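Local coordinates for protein condensin complex subunit 3 (Schizosaccharomyces pombe, PDB 5OQR) that serves as a regulatory subunit of condensin, the complex required to convert interphase chromatin into condensed, mitotic-like chromosomes, at residues A[339-342]-A[343-347]; A[363-366]-A[367-370]; A[675-678]-A[679-682]. All coordinates share one frame; numbering follows the deposited sequence.

Interaction 1: A[339-342]-A[343-347]; sequences LTYY and IERQY
I343 N donates to L339 O at 2.8 Å and R345 N to Y341 O at 3.0 Å, both nearly straight, so the two segments run on as one alpha-helix. E344 N bonds to T340 O at 3.1 Å with a more bent N-H, and the next bond, from Q346 N to Y342 O, is weak. A water also donates to Y342 O over 2.9 Å and accepts from R345 NH1, lying in the guanidinium plane at its edge.

On the outer side, Y341 and R345 cover each other one turn apart. Y341 swings CG opposite its own backbone N (chi1 172°), leaning the ring along the helix towards R345, whose CD sits over one face, 4.0 Å from the ring centroid, as a CH-pi contact. The guanidinium is turned 54° from the ring, and NH1 also bonds to the carbonyl of L304.

The buried sides each face a different neighbour in the alpha-helical solenoid of this HEAT-repeat protein. L339 CG meets I343 CD1 at 4.1 Å, and I343 goes on to L366 of helix 356-372, the next helix in the chain. T340 hydrogen-bonds through OG1 to V336 O and leans on L384 and S387 of helix 378-394, while Y342 stacks its ring with W303 and sends its OH to E300.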
loop_
_atom_site.group_PDB
_atom_site.type_symbol
_atom_site.label_atom_id
_atom_site.label_comp_id
_atom_site.label_asym_id
_atom_site.label_seq_id
_atom_site.Cartn_x
_atom_site.Cartn_y
_atom_site.Cartn_z
ATOM N N LEU A 339 -30.708 24.085 5.728
ATOM C CA LEU A 339 -30.116 23.066 4.870
ATOM C C LEU A 339 -31.110 22.598 3.818
ATOM O O LEU A 339 -30.783 22.516 2.630
ATOM C CB LEU A 339 -29.638 21.891 5.719
ATOM C CG LEU A 339 -28.916 20.769 4.975
ATOM C CD1 LEU A 339 -27.529 21.213 4.552
ATOM C CD2 LEU A 339 -28.846 19.529 5.840
ATOM N N THR A 340 -32.336 22.278 4.241
ATOM C CA THR A 340 -33.380 21.924 3.286
ATOM C C THR A 340 -33.542 23.016 2.238
ATOM O O THR A 340 -33.710 22.730 1.049
ATOM C CB THR A 340 -34.704 21.687 4.014
ATOM O OG1 THR A 340 -34.504 20.766 5.093
ATOM C CG2 THR A 340 -35.747 21.118 3.062
ATOM N N TYR A 341 -33.484 24.276 2.664
ATOM C CA TYR A 341 -33.579 25.387 1.727
ATOM C C TYR A 341 -32.378 25.421 0.787
ATOM O O TYR A 341 -32.541 25.592 -0.427
ATOM C CB TYR A 341 -33.711 26.696 2.508
ATOM C CG TYR A 341 -33.621 27.954 1.679
ATOM C CD1 TYR A 341 -32.599 28.867 1.888
ATOM C CD2 TYR A 341 -34.558 28.234 0.697
ATOM C CE1 TYR A 341 -32.510 30.021 1.142
ATOM C CE2 TYR A 341 -34.478 29.387 -0.056
ATOM C CZ TYR A 341 -33.453 30.279 0.173
ATOM O OH TYR A 341 -33.360 31.430 -0.575
ATOM N N TYR A 342 -31.168 25.244 1.323
ATOM C CA TYR A 342 -29.973 25.269 0.483
ATOM C C TYR A 342 -30.000 24.150 -0.549
ATOM O O TYR A 342 -29.588 24.344 -1.698
ATOM C CB TYR A 342 -28.717 25.156 1.344
ATOM C CG TYR A 342 -28.552 26.254 2.366
ATOM C CD1 TYR A 342 -28.967 27.552 2.101
ATOM C CD2 TYR A 342 -27.979 25.991 3.602
ATOM C CE1 TYR A 342 -28.813 28.554 3.037
ATOM C CE2 TYR A 342 -27.824 26.983 4.541
ATOM C CZ TYR A 342 -28.241 28.264 4.254
ATOM O OH TYR A 342 -28.082 29.251 5.197
ATOM N N ILE A 343 -30.468 22.967 -0.154
ATOM C CA ILE A 343 -30.582 21.859 -1.097
ATOM C C ILE A 343 -31.575 22.202 -2.200
ATOM O O ILE A 343 -31.340 21.917 -3.379
ATOM C CB ILE A 343 -30.978 20.569 -0.354
ATOM C CG1 ILE A 343 -29.834 20.114 0.552
ATOM C CG2 ILE A 343 -31.351 19.458 -1.339
ATOM C CD1 ILE A 343 -30.185 18.963 1.482
ATOM N N GLU A 344 -32.699 22.824 -1.838
ATOM C CA GLU A 344 -33.747 23.070 -2.824
ATOM C C GLU A 344 -33.346 24.144 -3.828
ATOM O O GLU A 344 -33.714 24.052 -5.003
ATOM C CB GLU A 344 -35.052 23.432 -2.121
ATOM C CG GLU A 344 -35.641 22.257 -1.356
ATOM C CD GLU A 344 -37.148 22.204 -1.407
ATOM O OE1 GLU A 344 -37.788 22.819 -0.529
ATOM O OE2 GLU A 344 -37.692 21.550 -2.324
ATOM N N ARG A 345 -32.591 25.157 -3.401
ATOM C CA ARG A 345 -32.010 26.083 -4.366
ATOM C C ARG A 345 -31.151 25.340 -5.376
ATOM O O ARG A 345 -31.138 25.679 -6.564
ATOM C CB ARG A 345 -31.168 27.145 -3.657
ATOM C CG ARG A 345 -31.938 28.073 -2.752
ATOM C CD ARG A 345 -31.042 29.182 -2.225
ATOM N NE ARG A 345 -30.808 30.233 -3.216
ATOM C CZ ARG A 345 -29.677 30.414 -3.893
ATOM N NH1 ARG A 345 -28.630 29.623 -3.703
ATOM N NH2 ARG A 345 -29.590 31.409 -4.765
ATOM N N GLN A 346 -30.418 24.324 -4.918
ATOM C CA GLN A 346 -29.492 23.620 -5.794
ATOM C C GLN A 346 -30.223 22.749 -6.804
ATOM O O GLN A 346 -29.720 22.536 -7.912
ATOM C CB GLN A 346 -28.527 22.782 -4.953
ATOM C CG GLN A 346 -27.153 22.601 -5.573
ATOM C CD GLN A 346 -26.411 23.910 -5.761
ATOM O OE1 GLN A 346 -25.827 24.156 -6.813
ATOM N NE2 GLN A 346 -26.428 24.754 -4.740
ATOM N N TYR A 347 -31.403 22.234 -6.449
ATOM C CA TYR A 347 -32.217 21.507 -7.420
ATOM C C TYR A 347 -32.453 22.337 -8.673
ATOM O O TYR A 347 -32.454 21.806 -9.789
ATOM C CB TYR A 347 -33.561 21.122 -6.805
ATOM C CG TYR A 347 -33.511 20.065 -5.734
ATOM C CD1 TYR A 347 -32.604 19.017 -5.794
ATOM C CD2 TYR A 347 -34.386 20.111 -4.662
ATOM C CE1 TYR A 347 -32.570 18.052 -4.812
ATOM C CE2 TYR A 347 -34.360 19.160 -3.681
ATOM C CZ TYR A 347 -33.452 18.131 -3.759
ATOM O OH TYR A 347 -33.434 17.182 -2.772
HETATM O O HOH W 1 -28.211 26.910 -1.947
#

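Interaction 2: A[363-366]-A[367-370]; sequences IEQL and LYIG
E364 and Y368 touch as a local i/i+4 pair on helix 356-372, which is packed by helices 308-324, 336-348 and 399-412. The two side chains run side by side in the same direction, and it is the aliphatic part of the glutamate that does the touching: E364 CG lies 3.7 Å from Y368 CE2. With CG opposite the backbone N (chi1 -173°) and the chain extended beyond it, E364 follows the tyrosine outwards, its carboxylate plane turned 66° from the ring.

Q365 comes to the same ring obliquely, its OE1 4.1 Å from Y368 CD2. That oxygen has its real partner in R315 of helix 308-324, which donates to it through NH2 and also makes a cation-pi contact with Y368, so one arginine holds both side chains.

Aliphatic pairs fill the other sides. I363 CG2 meets L367 CD1 at 4.0 Å, the two side chains parallel, with L367 continuing onto L404 and L408. L366 CD2 and I369 CD1 approach more loosely, at 4.3 Å; L366 faces helix 336-348, while I369 turns to R315 and N318.

Underneath, the backbone is regular: L367 N to I363 O at 2.9 Å is followed by like bonds from Y368, I369 and G370. Aliphatic residues at successive turns, meeting a different neighbouring helix on each side, are what is seen in the stacked helices of an alpha-solenoid such as this HEAT-repeat subunit.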
loop_
_atom_site.group_PDB
_atom_site.type_symbol
_atom_site.label_atom_id
_atom_site.label_comp_id
_atom_site.label_asym_id
_atom_site.label_seq_id
_atom_site.Cartn_x
_atom_site.Cartn_y
_atom_site.Cartn_z
ATOM N N ILE A 363 -25.117 18.889 -4.142
ATOM C CA ILE A 363 -26.222 18.241 -3.438
ATOM C C ILE A 363 -25.714 17.039 -2.656
ATOM O O ILE A 363 -26.137 16.792 -1.522
ATOM C CB ILE A 363 -27.328 17.850 -4.438
ATOM C CG1 ILE A 363 -27.979 19.108 -5.016
ATOM C CG2 ILE A 363 -28.384 16.966 -3.771
ATOM C CD1 ILE A 363 -28.844 18.855 -6.231
ATOM N N GLU A 364 -24.800 16.273 -3.252
ATOM C CA GLU A 364 -24.195 15.141 -2.558
ATOM C C GLU A 364 -23.592 15.573 -1.225
ATOM O O GLU A 364 -23.826 14.943 -0.190
ATOM C CB GLU A 364 -23.133 14.509 -3.455
ATOM C CG GLU A 364 -22.534 13.230 -2.921
ATOM C CD GLU A 364 -21.578 12.595 -3.911
ATOM O OE1 GLU A 364 -20.548 12.035 -3.479
ATOM O OE2 GLU A 364 -21.853 12.668 -5.126
ATOM N N GLN A 365 -22.824 16.661 -1.233
ATOM C CA GLN A 365 -22.203 17.135 -0.001
ATOM C C GLN A 365 -23.248 17.555 1.023
ATOM O O GLN A 365 -23.092 17.295 2.222
ATOM C CB GLN A 365 -21.253 18.294 -0.307
ATOM C CG GLN A 365 -20.140 17.947 -1.285
ATOM C CD GLN A 365 -19.479 16.620 -0.968
ATOM O OE1 GLN A 365 -19.177 16.325 0.186
ATOM N NE2 GLN A 365 -19.266 15.803 -1.991
ATOM N N LEU A 366 -24.324 18.207 0.576
ATOM C CA LEU A 366 -25.347 18.663 1.509
ATOM C C LEU A 366 -26.085 17.489 2.137
ATOM O O LEU A 366 -26.446 17.535 3.318
ATOM C CB LEU A 366 -26.328 19.594 0.795
ATOM C CG LEU A 366 -25.755 20.904 0.249
ATOM C CD1 LEU A 366 -26.848 21.713 -0.423
ATOM C CD2 LEU A 366 -25.094 21.719 1.349
ATOM N N LEU A 367 -26.321 16.430 1.367
ATOM C CA LEU A 367 -26.946 15.239 1.930
ATOM C C LEU A 367 -26.049 14.591 2.978
ATOM O O LEU A 367 -26.538 14.081 3.992
ATOM C CB LEU A 367 -27.275 14.248 0.815
ATOM C CG LEU A 367 -28.389 14.678 -0.137
ATOM C CD1 LEU A 367 -28.410 13.801 -1.377
ATOM C CD2 LEU A 367 -29.732 14.629 0.570
ATOM N N TYR A 368 -24.733 14.596 2.749
ATOM C CA TYR A 368 -23.812 14.056 3.743
ATOM C C TYR A 368 -23.881 14.848 5.039
ATOM O O TYR A 368 -23.885 14.267 6.131
ATOM C CB TYR A 368 -22.381 14.055 3.199
ATOM C CG TYR A 368 -22.048 12.867 2.328
ATOM C CD1 TYR A 368 -22.277 11.573 2.769
ATOM C CD2 TYR A 368 -21.506 13.038 1.064
ATOM C CE1 TYR A 368 -21.975 10.484 1.980
ATOM C CE2 TYR A 368 -21.203 11.959 0.264
ATOM C CZ TYR A 368 -21.439 10.682 0.728
ATOM O OH TYR A 368 -21.139 9.599 -0.064
ATOM N N ILE A 369 -23.927 16.176 4.942
ATOM C CA ILE A 369 -24.104 16.997 6.134
ATOM C C ILE A 369 -25.412 16.645 6.824
ATOM O O ILE A 369 -25.484 16.582 8.056
ATOM C CB ILE A 369 -24.041 18.491 5.770
ATOM C CG1 ILE A 369 -22.674 18.832 5.175
ATOM C CG2 ILE A 369 -24.304 19.353 6.998
ATOM C CD1 ILE A 369 -22.616 20.178 4.497
ATOM N N GLY A 370 -26.464 16.400 6.043
ATOM C CA GLY A 370 -27.753 16.086 6.632
ATOM C C GLY A 370 -27.772 14.727 7.300
ATOM O O GLY A 370 -28.378 14.556 8.360
#

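Interaction 3: A[675-678]-A[679-682]; sequences IAQQ and MLDW
I675 and M679 make the tightly packed side of this contact, one turn apart on helix 669-682. Their side chains lie parallel, I675 CG2 against M679 CE at 3.5 Å, because the methionine stays extended beyond CG and runs back along the helix. From there M679 goes in among F649, L653 and L656 of helix 639-661 and I609 of helix 601-613, while I675 meets Y660 and F613.

W682 belongs to the same buried side. Its ring lies over the backbone carbonyl of Q678, with Q678 O 3.4 Å above the ring plane towards the rim. That oxygen also accepts the W682 backbone N-H at 3.0 Å, so ring and main chain both close on one atom.

In the region assigned to the condensin C-terminal family domain of this HEAT-repeat subunit, 675-682 is the last part of its helix: just past W682, T683 OG1 lies within hydrogen-bonding range of the carbonyls of M679 and L680, and H707 NE2 reaches L680 O.

The looser side carries the polar residues. Q678, only partly buried, holds its amide 56° from the indole plane, with OE1 3.8 Å from W682 NE1. Q677, touched by K736, bends at chi2 and brings NE2 towards OD2 of D681, which K687 touches from a loop; the modelled bond between Q677 NE2 and D681 OD2, 2.4 Å long, is too short to be trusted at this resolution.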
loop_
_atom_site.group_PDB
_atom_site.type_symbol
_atom_site.label_atom_id
_atom_site.label_comp_id
_atom_site.label_asym_id
_atom_site.label_seq_id
_atom_site.Cartn_x
_atom_site.Cartn_y
_atom_site.Cartn_z
ATOM N N ILE A 675 7.751 -18.180 -1.743
ATOM C CA ILE A 675 6.426 -18.716 -1.447
ATOM C C ILE A 675 6.469 -19.555 -0.177
ATOM O O ILE A 675 5.677 -19.354 0.751
ATOM C CB ILE A 675 5.894 -19.530 -2.640
ATOM C CG1 ILE A 675 5.750 -18.639 -3.876
ATOM C CG2 ILE A 675 4.559 -20.169 -2.288
ATOM C CD1 ILE A 675 5.304 -19.374 -5.130
ATOM N N ALA A 676 7.397 -20.514 -0.120
ATOM C CA ALA A 676 7.477 -21.406 1.032
ATOM C C ALA A 676 7.697 -20.629 2.321
ATOM O O ALA A 676 7.082 -20.930 3.350
ATOM C CB ALA A 676 8.596 -22.425 0.827
ATOM N N GLN A 677 8.573 -19.625 2.291
ATOM C CA GLN A 677 8.808 -18.828 3.487
ATOM C C GLN A 677 7.558 -18.061 3.897
ATOM O O GLN A 677 7.315 -17.864 5.092
ATOM C CB GLN A 677 9.977 -17.871 3.256
ATOM C CG GLN A 677 10.400 -17.099 4.493
ATOM C CD GLN A 677 10.725 -18.009 5.661
ATOM O OE1 GLN A 677 11.689 -18.771 5.621
ATOM N NE2 GLN A 677 9.911 -17.939 6.708
ATOM N N GLN A 678 6.754 -17.622 2.926
ATOM C CA GLN A 678 5.479 -16.992 3.248
ATOM C C GLN A 678 4.568 -17.961 3.989
ATOM O O GLN A 678 4.072 -17.656 5.079
ATOM C CB GLN A 678 4.804 -16.494 1.970
ATOM C CG GLN A 678 5.102 -15.047 1.626
ATOM C CD GLN A 678 4.146 -14.082 2.299
ATOM O OE1 GLN A 678 4.134 -13.953 3.523
ATOM N NE2 GLN A 678 3.331 -13.402 1.498
ATOM N N MET A 679 4.339 -19.140 3.409
ATOM C CA MET A 679 3.512 -20.140 4.074
ATOM C C MET A 679 4.060 -20.495 5.449
ATOM O O MET A 679 3.288 -20.795 6.365
ATOM C CB MET A 679 3.419 -21.400 3.217
ATOM C CG MET A 679 2.932 -21.194 1.796
ATOM S SD MET A 679 2.385 -22.766 1.101
ATOM C CE MET A 679 2.440 -22.432 -0.649
ATOM N N LEU A 680 5.384 -20.479 5.614
ATOM C CA LEU A 680 5.970 -20.794 6.912
ATOM C C LEU A 680 5.695 -19.694 7.926
ATOM O O LEU A 680 5.453 -19.976 9.105
ATOM C CB LEU A 680 7.475 -21.025 6.767
ATOM C CG LEU A 680 7.895 -22.372 6.179
ATOM C CD1 LEU A 680 9.377 -22.368 5.865
ATOM C CD2 LEU A 680 7.560 -23.505 7.135
ATOM N N ASP A 681 5.737 -18.434 7.493
ATOM C CA ASP A 681 5.394 -17.339 8.392
ATOM C C ASP A 681 3.937 -17.426 8.825
ATOM O O ASP A 681 3.615 -17.202 9.998
ATOM C CB ASP A 681 5.676 -16.002 7.714
ATOM C CG ASP A 681 7.146 -15.801 7.418
ATOM O OD1 ASP A 681 7.554 -14.650 7.156
ATOM O OD2 ASP A 681 7.896 -16.797 7.454
ATOM N N TRP A 682 3.042 -17.758 7.894
ATOM C CA TRP A 682 1.629 -17.896 8.233
ATOM C C TRP A 682 1.407 -18.943 9.313
ATOM O O TRP A 682 0.483 -18.811 10.123
ATOM C CB TRP A 682 0.825 -18.266 6.988
ATOM C CG TRP A 682 0.769 -17.193 5.947
ATOM C CD1 TRP A 682 1.028 -15.869 6.118
ATOM C CD2 TRP A 682 0.430 -17.360 4.566
ATOM N NE1 TRP A 682 0.873 -15.199 4.932
ATOM C CE2 TRP A 682 0.506 -16.093 3.962
ATOM C CE3 TRP A 682 0.071 -18.459 3.782
ATOM C CZ2 TRP A 682 0.237 -15.895 2.612
ATOM C CZ3 TRP A 682 -0.197 -18.260 2.447
ATOM C CH2 TRP A 682 -0.112 -16.990 1.872
#

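Overall arrangement
Interactions 1 and 2 are neighbours, on helices that follow each other in the chain, with centres 10 Å apart. They touch along the helix interface: I343 CG1 meets L366 CD1 at 3.5 Å, Q346 CG meets I363 CG1 at 3.6 Å, L339 CD2 rests on G370 CA at 3.7 Å, and Y347 CD1 reaches I363 CD1 at 3.8 Å. Having no side chain, G370 lets L339 come close to the backbone. Interaction 3 lies apart, on the opposite side of the chain's centre, its centre about 57 Å from that of interaction 1 and about 47 Å from that of interaction 2. It touches neither, the nearest atoms of interactions 2 and 3 being about 33 Å apart.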